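Local coordinates for protein endo-1,4-beta-xylanase 1 (Hypocrea jecorina, PDB 1XYN) that hydrolyses internal beta-1,4-xylosidic bonds in the main chain of xylan, a hemicellulose of plant cell walls, releasing xylooligosaccharides and xylose, at residues Ile78-His83 against Ser126-Pro131; Ser58-Leu63 against Asn84-Gly89; Thr96-Thr101 against Thr136-Asn141. All coordinates share one frame; numbering follows the deposited sequence.

Contact 1: Ile78-His83 against Ser126-Pro131; sequences IMEDNH and SVRNSP. With CA (calcium ion), chain B.
I78 and M79 run parallel to S126 and V127, as neighbouring strands of one sheet. R128 N donates to M79 O at 2.9 Å; the bond from M79 N to S126 O is weak. Side chains alternate between the two faces. On one, I78 lies beside S126, whose OG is bonded to W146 and H142 of the helix 139-148. On the other, M79 SD touches V127 CG2 at 3.9 Å. This is the cleft-forming sheet of the GH11 beta-jelly-roll, and Y77, a probable substrate-binding residue, lies close to M79. At E80 the chain turns a corner through a classic beta bulge, where E80 and D81 both face L63. The E80 chain bends at chi2 (-64°), which turns CD back; the E80 and R128 side chains cross obliquely. OE1 stands 3.6 Å from R128 NH1, well out of the guanidinium plane, so this salt bridge is one of charge alone. The stronger partner of OE1 is R132, in a salt bridge with its NE, and OE2 pairs with Y102 OH. The extended R128 chain sends NE back to S130 O at 2.7 Å, with the oxygen in the guanidinium plane; Y102 OH and D98 O take up NH1 and NH2. Beyond the bulge, P131 CB meets D81 OD1 at 3.3 Å, the two side chains crossing at about a right angle. N82 ND2 sits 3.6 Å from V127 CG1, and a water bonds weakly to ND2 and donates to R128 O. D81 OD2 and H83 NE2 bind the calcium ion at 2.6 and 2.7 Å.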
loop_
_atom_site.group_PDB
_atom_site.type_symbol
_atom_site.label_atom_id
_atom_site.label_comp_id
_atom_site.label_asym_id
_atom_site.label_seq_id
_atom_site.Cartn_x
_atom_site.Cartn_y
_atom_site.Cartn_z
ATOM N N ILE A 78 15.275 4.707 10.041
ATOM C CA ILE A 78 16.511 4.499 10.769
ATOM C C ILE A 78 15.997 3.692 11.945
ATOM O O ILE A 78 15.616 4.245 12.982
ATOM C CB ILE A 78 17.166 5.813 11.242
ATOM C CG1 ILE A 78 17.624 6.633 10.029
ATOM C CG2 ILE A 78 18.372 5.497 12.134
ATOM C CD1 ILE A 78 18.016 8.055 10.349
ATOM N N MET A 79 15.864 2.389 11.705
ATOM C CA MET A 79 15.356 1.452 12.694
ATOM C C MET A 79 16.304 1.199 13.835
ATOM O O MET A 79 17.423 0.756 13.624
ATOM C CB MET A 79 14.998 0.130 12.022
ATOM C CG MET A 79 13.718 0.177 11.235
ATOM S SD MET A 79 13.473 -1.310 10.267
ATOM C CE MET A 79 12.970 -0.570 8.717
ATOM N N GLU A 80 15.842 1.496 15.043
ATOM C CA GLU A 80 16.627 1.292 16.245
ATOM C C GLU A 80 16.238 -0.032 16.850
ATOM O O GLU A 80 16.973 -0.624 17.650
ATOM C CB GLU A 80 16.378 2.426 17.242
ATOM C CG GLU A 80 16.764 3.795 16.698
ATOM C CD GLU A 80 18.252 3.902 16.420
ATOM O OE1 GLU A 80 19.039 3.725 17.367
ATOM O OE2 GLU A 80 18.635 4.169 15.262
ATOM N N ASP A 81 15.100 -0.528 16.386
ATOM C CA ASP A 81 14.561 -1.782 16.851
ATOM C C ASP A 81 13.550 -2.297 15.850
ATOM O O ASP A 81 12.882 -1.517 15.173
ATOM C CB ASP A 81 13.895 -1.547 18.193
ATOM C CG ASP A 81 13.548 -2.813 18.901
ATOM O OD1 ASP A 81 14.086 -3.894 18.570
ATOM O OD2 ASP A 81 12.715 -2.695 19.810
ATOM N N ASN A 82 13.458 -3.618 15.749
ATOM C CA ASN A 82 12.532 -4.268 14.829
ATOM C C ASN A 82 12.364 -5.744 15.176
ATOM O O ASN A 82 13.300 -6.391 15.674
ATOM C CB ASN A 82 12.982 -4.113 13.364
ATOM C CG ASN A 82 14.222 -4.945 13.019
ATOM O OD1 ASN A 82 14.134 -5.916 12.260
ATOM N ND2 ASN A 82 15.384 -4.548 13.547
ATOM N N HIS A 83 11.144 -6.242 14.979
ATOM C CA HIS A 83 10.794 -7.638 15.242
ATOM C C HIS A 83 9.971 -8.145 14.100
ATOM O O HIS A 83 9.027 -7.474 13.683
ATOM C CB HIS A 83 9.922 -7.755 16.467
ATOM C CG HIS A 83 10.512 -7.117 17.662
ATOM N ND1 HIS A 83 11.060 -7.846 18.691
ATOM C CD2 HIS A 83 10.668 -5.816 17.985
ATOM C CE1 HIS A 83 11.528 -7.017 19.604
ATOM N NE2 HIS A 83 11.299 -5.777 19.199
ATOM N N SER A 126 18.070 2.217 7.305
ATOM C CA SER A 126 19.258 1.940 8.103
ATOM C C SER A 126 18.759 1.086 9.264
ATOM O O SER A 126 18.054 1.586 10.127
ATOM C CB SER A 126 19.867 3.241 8.656
ATOM O OG SER A 126 20.505 4.030 7.659
ATOM N N VAL A 127 19.084 -0.203 9.270
ATOM C CA VAL A 127 18.649 -1.087 10.349
ATOM C C VAL A 127 19.770 -1.376 11.349
ATOM O O VAL A 127 20.768 -2.014 11.011
ATOM C CB VAL A 127 18.098 -2.422 9.807
ATOM C CG1 VAL A 127 17.591 -3.285 10.954
ATOM C CG2 VAL A 127 16.993 -2.171 8.791
ATOM N N ARG A 128 19.591 -0.908 12.581
ATOM C CA ARG A 128 20.574 -1.102 13.641
ATOM C C ARG A 128 20.819 -2.577 13.934
ATOM O O ARG A 128 19.877 -3.337 14.165
ATOM C CB ARG A 128 20.121 -0.383 14.906
ATOM C CG ARG A 128 21.140 -0.396 16.005
ATOM C CD ARG A 128 20.646 0.380 17.199
ATOM N NE ARG A 128 21.679 0.500 18.225
ATOM C CZ ARG A 128 22.493 1.544 18.364
ATOM N NH1 ARG A 128 22.404 2.581 17.539
ATOM N NH2 ARG A 128 23.400 1.547 19.331
ATOM N N ASN A 129 22.089 -2.976 13.949
ATOM C CA ASN A 129 22.450 -4.372 14.198
ATOM C C ASN A 129 22.285 -4.774 15.656
ATOM O O ASN A 129 22.176 -5.956 15.973
ATOM C CB ASN A 129 23.875 -4.673 13.698
ATOM C CG ASN A 129 24.013 -4.531 12.175
ATOM O OD1 ASN A 129 23.040 -4.658 11.437
ATOM N ND2 ASN A 129 25.225 -4.263 11.710
ATOM N N SER A 130 22.273 -3.788 16.544
ATOM C CA SER A 130 22.076 -4.050 17.970
ATOM C C SER A 130 20.879 -3.217 18.424
ATOM O O SER A 130 21.045 -2.081 18.874
ATOM C CB SER A 130 23.321 -3.670 18.768
ATOM O OG SER A 130 24.432 -4.446 18.364
ATOM N N PRO A 131 19.654 -3.785 18.334
ATOM C CA PRO A 131 18.399 -3.130 18.713
ATOM C C PRO A 131 18.387 -2.523 20.110
ATOM O O PRO A 131 18.918 -3.113 21.061
ATOM C CB PRO A 131 17.377 -4.263 18.605
ATOM C CG PRO A 131 17.955 -5.157 17.574
ATOM C CD PRO A 131 19.401 -5.192 17.982
HETATM CA CA CA B . 13.081 -4.985 21.082
HETATM O O HOH W 1 17.169 -2.626 14.889
#

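Contact 2: Ser58-Leu63 against Asn84-Gly89; sequences SGTGLL and NYPAQG
N84 is held at the close end of this contact by two hydrogen bonds, one to T60 and one to G59. T60 OG1, beside its backbone N (chi1 -54°), donates to N84 O at 2.7 Å, approaching 27° from the carbonyl plane. N84 returns a bond from its side chain: ND2 reaches G59 O at 2.8 Å, from above the plane of that carbonyl. Each segment thus gives one side-chain donor to a backbone oxygen of the other. The T60 methyl CG2, anti to the backbone N, lies near the plane of the Y85 ring, at its edge, and packs on Y85 CA at 3.9 Å. A valine in place of T60 would probably leave N84 O without this hydroxyl donor and weaken the hold on the loop. Further in, L62 and Y85 cross at about a right angle. L62 CD2 touches Y85 CB at 3.6 Å and lies about as near to CG and CD1. L62 also lies about 4 Å, side chain to side chain, from E164, the predicted proton donor. The other side is loose. P86 only brushes T60 OG1 with its CD, at 4.2 Å, and forms the centre of an inverse gamma turn. P86 and Q88 pack instead on N111 and V110 of the second subunit. N84 is exposed to solvent. The contact ties the loop between strands 81-83 and 90-97 to the start of strand 60-70, probably bordering the active-site cleft of the GH11 fold.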
loop_
_atom_site.group_PDB
_atom_site.type_symbol
_atom_site.label_atom_id
_atom_site.label_comp_id
_atom_site.label_asym_id
_atom_site.label_seq_id
_atom_site.Cartn_x
_atom_site.Cartn_y
_atom_site.Cartn_z
ATOM N N SER A 58 3.577 -10.063 19.443
ATOM C CA SER A 58 3.502 -10.911 18.260
ATOM C C SER A 58 3.462 -10.028 17.025
ATOM O O SER A 58 3.232 -8.825 17.138
ATOM C CB SER A 58 2.219 -11.749 18.303
ATOM O OG SER A 58 1.063 -10.928 18.171
ATOM N N GLY A 59 3.659 -10.622 15.849
ATOM C CA GLY A 59 3.636 -9.858 14.607
ATOM C C GLY A 59 4.856 -8.982 14.361
ATOM O O GLY A 59 5.873 -9.124 15.034
ATOM N N THR A 60 4.747 -8.065 13.400
ATOM C CA THR A 60 5.834 -7.147 13.048
ATOM C C THR A 60 5.759 -5.838 13.840
ATOM O O THR A 60 4.692 -5.226 13.929
ATOM C CB THR A 60 5.790 -6.777 11.550
ATOM O OG1 THR A 60 5.771 -7.973 10.764
ATOM C CG2 THR A 60 6.999 -5.926 11.163
ATOM N N GLY A 61 6.903 -5.402 14.364
ATOM C CA GLY A 61 6.968 -4.164 15.123
ATOM C C GLY A 61 8.293 -3.460 14.885
ATOM O O GLY A 61 9.351 -4.084 14.984
ATOM N N LEU A 62 8.241 -2.161 14.583
ATOM C CA LEU A 62 9.446 -1.374 14.314
ATOM C C LEU A 62 9.482 -0.050 15.078
ATOM O O LEU A 62 8.484 0.669 15.120
ATOM C CB LEU A 62 9.534 -1.036 12.816
ATOM C CG LEU A 62 8.961 -1.971 11.742
ATOM C CD1 LEU A 62 9.058 -1.309 10.370
ATOM C CD2 LEU A 62 9.691 -3.298 11.747
ATOM N N LEU A 63 10.617 0.252 15.706
ATOM C CA LEU A 63 10.799 1.526 16.405
ATOM C C LEU A 63 11.884 2.254 15.604
ATOM O O LEU A 63 13.027 1.795 15.536
ATOM C CB LEU A 63 11.248 1.310 17.853
ATOM C CG LEU A 63 11.499 2.585 18.678
ATOM C CD1 LEU A 63 10.227 3.440 18.761
ATOM C CD2 LEU A 63 12.001 2.216 20.070
ATOM N N ASN A 84 10.308 -9.346 13.634
ATOM C CA ASN A 84 9.600 -10.013 12.548
ATOM C C ASN A 84 9.401 -9.056 11.386
ATOM O O ASN A 84 8.304 -8.930 10.853
ATOM C CB ASN A 84 8.248 -10.537 13.045
ATOM C CG ASN A 84 8.379 -11.406 14.291
ATOM O OD1 ASN A 84 8.865 -12.539 14.227
ATOM N ND2 ASN A 84 7.958 -10.873 15.436
ATOM N N TYR A 85 10.469 -8.356 11.022
ATOM C CA TYR A 85 10.429 -7.406 9.926
ATOM C C TYR A 85 10.974 -8.029 8.641
ATOM O O TYR A 85 12.169 -8.301 8.541
ATOM C CB TYR A 85 11.231 -6.157 10.284
ATOM C CG TYR A 85 11.412 -5.217 9.124
ATOM C CD1 TYR A 85 10.309 -4.735 8.419
ATOM C CD2 TYR A 85 12.691 -4.853 8.686
ATOM C CE1 TYR A 85 10.466 -3.923 7.305
ATOM C CE2 TYR A 85 12.860 -4.038 7.575
ATOM C CZ TYR A 85 11.741 -3.578 6.887
ATOM O OH TYR A 85 11.892 -2.772 5.782
ATOM N N PRO A 86 10.099 -8.249 7.641
ATOM C CA PRO A 86 10.454 -8.837 6.341
ATOM C C PRO A 86 11.423 -7.934 5.586
ATOM O O PRO A 86 11.001 -7.112 4.773
ATOM C CB PRO A 86 9.108 -8.900 5.613
ATOM C CG PRO A 86 8.111 -8.994 6.726
ATOM C CD PRO A 86 8.650 -7.991 7.708
ATOM N N ALA A 87 12.715 -8.088 5.871
ATOM C CA ALA A 87 13.765 -7.295 5.242
ATOM C C ALA A 87 13.630 -7.276 3.722
ATOM O O ALA A 87 14.049 -8.208 3.032
ATOM C CB ALA A 87 15.132 -7.829 5.650
ATOM N N GLN A 88 13.039 -6.204 3.210
ATOM C CA GLN A 88 12.821 -6.060 1.777
ATOM C C GLN A 88 13.803 -5.135 1.070
ATOM O O GLN A 88 14.214 -4.098 1.608
ATOM C CB GLN A 88 11.393 -5.579 1.506
ATOM C CG GLN A 88 10.317 -6.583 1.868
ATOM C CD GLN A 88 10.421 -7.867 1.063
ATOM O OE1 GLN A 88 10.194 -7.874 -0.151
ATOM N NE2 GLN A 88 10.757 -8.964 1.737
ATOM N N GLY A 89 14.173 -5.523 -0.145
ATOM C CA GLY A 89 15.071 -4.706 -0.933
ATOM C C GLY A 89 16.478 -5.214 -1.146
ATOM O O GLY A 89 16.744 -6.411 -1.120
#

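Contact 3: Thr96-Thr101 against Thr136-Asn141; sequences TSDGAT and TVTVQN
D98 and T138 make the centre of this contact. T138 OG1 donates to D98 OD1 at 2.7 Å, on the syn lone pair of that oxygen. T138 N donates to D98 OD2 at 3.0 Å. One threonine therefore grips both carboxylate oxygens, one with its hydroxyl and one with its backbone N-H. OD2 has a second donor, S97 OG, at 2.8 Å. S97 OG and T138 N come to OD2 from opposite faces of the carboxylate plane. The three bonds together would hold the group against rotation and probably favour its charged form. S97 OG also accepts a bond. N141 ND2 donates to it at 3.1 Å in a nearly straight bond (166°), with OG close to the amide plane. The relay thus runs from N141 through S97 to D98. S97 OG lies anti to its backbone N (chi1 -168°), which sets it between the amide and the carboxylate. Next comes the backbone. S97 to A100 form a type I' beta turn, closed by A100 N to S97 O at 3.3 Å, with S97 N to A100 O at 2.8 Å as its companion; the turn presents D98 at its tip. T138 is the centre of an inverse gamma turn. R132 binds T136 O. The contact joins the hairpin of strands 90-97 and 100-109 to the link between strand 135-137 and helix 139-148, where V137 and V139 pack on I78 of strand 74-79.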
loop_
_atom_site.group_PDB
_atom_site.type_symbol
_atom_site.label_atom_id
_atom_site.label_comp_id
_atom_site.label_asym_id
_atom_site.label_seq_id
_atom_site.Cartn_x
_atom_site.Cartn_y
_atom_site.Cartn_z
ATOM N N THR A 96 28.545 2.949 10.851
ATOM C CA THR A 96 28.646 2.782 12.286
ATOM C C THR A 96 28.243 4.124 12.868
ATOM O O THR A 96 28.808 5.169 12.523
ATOM C CB THR A 96 30.072 2.405 12.704
ATOM O OG1 THR A 96 30.453 1.211 12.012
ATOM C CG2 THR A 96 30.150 2.160 14.212
ATOM N N SER A 97 27.215 4.104 13.697
ATOM C CA SER A 97 26.734 5.330 14.291
ATOM C C SER A 97 26.062 5.052 15.620
ATOM O O SER A 97 25.411 4.024 15.796
ATOM C CB SER A 97 25.739 6.002 13.339
ATOM O OG SER A 97 25.460 7.327 13.741
ATOM N N ASP A 98 26.315 5.944 16.570
ATOM C CA ASP A 98 25.723 5.892 17.895
ATOM C C ASP A 98 25.772 4.582 18.673
ATOM O O ASP A 98 24.767 4.155 19.242
ATOM C CB ASP A 98 24.290 6.408 17.800
ATOM C CG ASP A 98 24.206 7.719 17.049
ATOM O OD1 ASP A 98 24.662 8.746 17.589
ATOM O OD2 ASP A 98 23.718 7.715 15.903
ATOM N N GLY A 99 26.947 3.960 18.724
ATOM C CA GLY A 99 27.097 2.722 19.475
ATOM C C GLY A 99 26.898 1.409 18.733
ATOM O O GLY A 99 27.035 0.341 19.333
ATOM N N ALA A 100 26.586 1.462 17.443
ATOM C CA ALA A 100 26.394 0.232 16.687
ATOM C C ALA A 100 26.481 0.440 15.183
ATOM O O ALA A 100 26.530 1.571 14.700
ATOM C CB ALA A 100 25.061 -0.396 17.039
ATOM N N THR A 101 26.507 -0.671 14.448
ATOM C CA THR A 101 26.572 -0.633 12.993
ATOM C C THR A 101 25.154 -0.828 12.452
ATOM O O THR A 101 24.327 -1.502 13.072
ATOM C CB THR A 101 27.466 -1.768 12.424
ATOM O OG1 THR A 101 28.645 -1.914 13.223
ATOM C CG2 THR A 101 27.882 -1.439 11.002
ATOM N N THR A 136 20.203 8.153 21.164
ATOM C CA THR A 136 20.285 9.339 20.321
ATOM C C THR A 136 20.626 8.831 18.940
ATOM O O THR A 136 21.393 7.878 18.801
ATOM C CB THR A 136 21.420 10.280 20.755
ATOM O OG1 THR A 136 21.208 10.697 22.104
ATOM C CG2 THR A 136 21.487 11.505 19.843
ATOM N N VAL A 137 20.050 9.462 17.928
ATOM C CA VAL A 137 20.284 9.085 16.546
ATOM C C VAL A 137 20.833 10.294 15.791
ATOM O O VAL A 137 20.091 11.232 15.489
ATOM C CB VAL A 137 18.965 8.606 15.867
ATOM C CG1 VAL A 137 19.179 8.332 14.381
ATOM C CG2 VAL A 137 18.452 7.370 16.547
ATOM N N THR A 138 22.142 10.291 15.546
ATOM C CA THR A 138 22.797 11.368 14.804
ATOM C C THR A 138 22.401 11.174 13.333
ATOM O O THR A 138 23.083 10.483 12.573
ATOM C CB THR A 138 24.343 11.303 14.970
ATOM O OG1 THR A 138 24.672 11.205 16.361
ATOM C CG2 THR A 138 24.993 12.551 14.425
ATOM N N VAL A 139 21.275 11.766 12.946
ATOM C CA VAL A 139 20.756 11.638 11.588
ATOM C C VAL A 139 21.689 11.979 10.423
ATOM O O VAL A 139 21.564 11.389 9.345
ATOM C CB VAL A 139 19.414 12.396 11.421
ATOM C CG1 VAL A 139 18.328 11.716 12.238
ATOM C CG2 VAL A 139 19.561 13.837 11.848
ATOM N N GLN A 140 22.617 12.914 10.622
ATOM C CA GLN A 140 23.543 13.293 9.548
ATOM C C GLN A 140 24.439 12.135 9.129
ATOM O O GLN A 140 24.720 11.970 7.950
ATOM C CB GLN A 140 24.409 14.495 9.928
ATOM C CG GLN A 140 23.875 15.834 9.439
ATOM C CD GLN A 140 23.656 15.907 7.934
ATOM O OE1 GLN A 140 24.601 15.899 7.149
ATOM N NE2 GLN A 140 22.398 16.023 7.529
ATOM N N ASN A 141 24.882 11.336 10.093
ATOM C CA ASN A 141 25.725 10.187 9.788
ATOM C C ASN A 141 25.026 9.245 8.805
ATOM O O ASN A 141 25.674 8.633 7.955
ATOM C CB ASN A 141 26.089 9.437 11.071
ATOM C CG ASN A 141 27.029 10.238 11.978
ATOM O OD1 ASN A 141 27.570 11.274 11.582
ATOM N ND2 ASN A 141 27.236 9.747 13.192
#

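In the fold
Contact 1 is the buried one; contacts 2 and 3 are only partly buried, their centres about 20 Å apart. Contact 1 touches both. Strand 60-70 pairs with strands 74-79 and 81-83; probable hydrogen bonds here are H83 N to G61 O and, at the corner, E80 N to L63 O, and M79 CE packs on Y85 CE2. Toward contact 3, N129 N meets T101 O, and E80 OE2 packs on V137 CG2. The chemistry changes with place. Contact 1 combines parallel strand pairing, a charged cluster and a metal site. Contact 2 mixes side-chain-to-backbone hydrogen bonds with apolar packing. Contact 3 is almost wholly polar and joins a hairpin turn to a strand-helix link.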